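Local atomic coordinates of beta-L-arabinobiosidase (Bacteroides thetaiotaomicron, PDB entry 5MQR), a protein that probably hydrolyses glycosidic bonds in plant pectin side chains, acting as an arabinofuranosidase with a sialidase-like module, for a gut bacterium. Residues Ala906-Glu909 with Ile910-Glu913. Sequence-based numbering, arbitrary orientation.
Sequences AWKE and IMDE
Trp907 and Ile910 form the tight, buried half of this one-turn contact. Their side chains run side by side in the same direction, and Ile910 CG1 meets the rim of the indole, near its plane, 3.6 Å from Trp907 CE3. CG1 of Ile910 sits beside its own backbone N, which also brings it within 3.5 Å of Trp907 O. Beyond this pair, Met958 of helix 948-964 touches both side chains, while the rings of Phe961 and Tyr889 stack on the indole and Trp892 meets it edge-to-face.

Two successive i to i+3 bonds hold the backbone: Ile910 N donates to Trp907 O over 3.2 Å, and Met911 N to Lys908 O over 3.1 Å. Each donor stands well above the carbonyl plane, by 61° in the first bond, so neither N-H lies on a lone pair.

The outer side is looser. The chain of selenomethionine Met911, bent at its last torsion (chi3 -81°), folds its CE back to 3.7 Å from Lys908 CA, and both residues are exposed. The Glu909 chain, bent at its second torsion, lies beside Asp912, pointing the same way, their carboxylate planes 56° apart and Glu909 OE1 4.1 Å from Asp912 OD2. One water bridges these acids, donating to Glu909 OE2 and Asp912 OD2; Arg928 forms a salt bridge with Glu909 OE1, which would partly offset the crowding of negative charge, and the backbone N of Lys914 hydrogen-bonds to Asp912 OD1.

The i to i+3 pattern is that of a short 3-10 turn, here placing Trp907 and Ile910 against helix 948-964 of the helical MGH1-like glycoside hydrolase domain.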
loop_
_atom_site.group_PDB
_atom_site.type_symbol
_atom_site.label_atom_id
_atom_site.label_comp_id
_atom_site.label_asym_id
_atom_site.label_seq_id
_atom_site.Cartn_x
_atom_site.Cartn_y
_atom_site.Cartn_z
ATOM N N ALA A 906 -21.131 9.812 34.533
ATOM C CA ALA A 906 -20.446 8.604 35.040
ATOM C C ALA A 906 -19.040 8.377 34.463
ATOM O O ALA A 906 -18.122 7.943 35.153
ATOM C CB ALA A 906 -21.305 7.361 34.804
ATOM N N TRP A 907 -18.894 8.697 33.189
ATOM C CA TRP A 907 -17.643 8.504 32.490
ATOM C C TRP A 907 -16.537 9.490 32.892
ATOM O O TRP A 907 -15.373 9.271 32.549
ATOM C CB TRP A 907 -17.883 8.524 30.975
ATOM C CG TRP A 907 -18.578 7.299 30.528
ATOM C CD1 TRP A 907 -19.882 7.172 30.186
ATOM C CD2 TRP A 907 -17.997 6.015 30.391
ATOM N NE1 TRP A 907 -20.163 5.873 29.845
ATOM C CE2 TRP A 907 -19.016 5.139 29.954
ATOM C CE3 TRP A 907 -16.715 5.512 30.597
ATOM C CZ2 TRP A 907 -18.786 3.783 29.719
ATOM C CZ3 TRP A 907 -16.482 4.160 30.364
ATOM C CH2 TRP A 907 -17.513 3.315 29.921
ATOM N N LYS A 908 -16.876 10.546 33.630
ATOM C CA LYS A 908 -15.859 11.468 34.131
ATOM C C LYS A 908 -14.908 10.786 35.106
ATOM O O LYS A 908 -13.759 11.202 35.226
ATOM C CB LYS A 908 -16.483 12.704 34.786
ATOM C CG LYS A 908 -17.153 13.617 33.785
ATOM C CD LYS A 908 -17.624 14.930 34.395
ATOM C CE LYS A 908 -18.145 15.842 33.288
ATOM N NZ LYS A 908 -18.444 17.225 33.771
ATOM N N GLU A 909 -15.371 9.727 35.766
ATOM C CA GLU A 909 -14.553 9.027 36.754
ATOM C C GLU A 909 -13.378 8.264 36.145
ATOM O O GLU A 909 -12.459 7.886 36.847
ATOM C CB GLU A 909 -15.415 8.100 37.609
ATOM C CG GLU A 909 -16.526 8.827 38.344
ATOM C CD GLU A 909 -15.994 9.985 39.181
ATOM O OE1 GLU A 909 -15.227 9.702 40.127
ATOM O OE2 GLU A 909 -16.324 11.166 38.878
ATOM N N ILE A 910 -13.399 8.077 34.838
ATOM C CA ILE A 910 -12.274 7.509 34.119
ATOM C C ILE A 910 -11.028 8.412 34.225
ATOM O O ILE A 910 -9.899 7.905 34.274
ATOM C CB ILE A 910 -12.657 7.234 32.646
ATOM C CG1 ILE A 910 -13.747 6.167 32.559
ATOM C CG2 ILE A 910 -11.471 6.784 31.815
ATOM C CD1 ILE A 910 -13.416 4.810 33.148
HETATM N N MSE A 911 -11.233 9.728 34.300
HETATM C CA MSE A 911 -10.115 10.679 34.269
HETATM C C MSE A 911 -9.818 11.257 35.618
HETATM O O MSE A 911 -9.018 12.167 35.714
HETATM C CB MSE A 911 -10.469 11.813 33.312
HETATM C CG MSE A 911 -11.005 11.272 31.983
HETATM SE SE MSE A 911 -11.667 12.776 30.909
HETATM C CE MSE A 911 -13.413 12.967 31.788
ATOM N N ASP A 912 -10.428 10.732 36.671
ATOM C CA ASP A 912 -10.263 11.266 38.010
ATOM C C ASP A 912 -9.476 10.279 38.835
ATOM O O ASP A 912 -9.863 9.132 38.966
ATOM C CB ASP A 912 -11.628 11.512 38.643
ATOM C CG ASP A 912 -11.560 12.364 39.941
ATOM O OD1 ASP A 912 -10.492 12.497 40.590
ATOM O OD2 ASP A 912 -12.627 12.898 40.330
ATOM N N GLU A 913 -8.387 10.752 39.423
ATOM C CA GLU A 913 -7.562 9.954 40.347
ATOM C C GLU A 913 -8.300 9.492 41.591
ATOM O O GLU A 913 -7.854 8.566 42.249
ATOM C CB GLU A 913 -6.357 10.775 40.815
ATOM C CG GLU A 913 -5.310 10.976 39.730
ATOM C CD GLU A 913 -4.112 11.785 40.207
ATOM O OE1 GLU A 913 -4.217 12.468 41.268
ATOM O OE2 GLU A 913 -3.077 11.730 39.492
HETATM O O HOH W 1 -14.750 13.288 38.990
#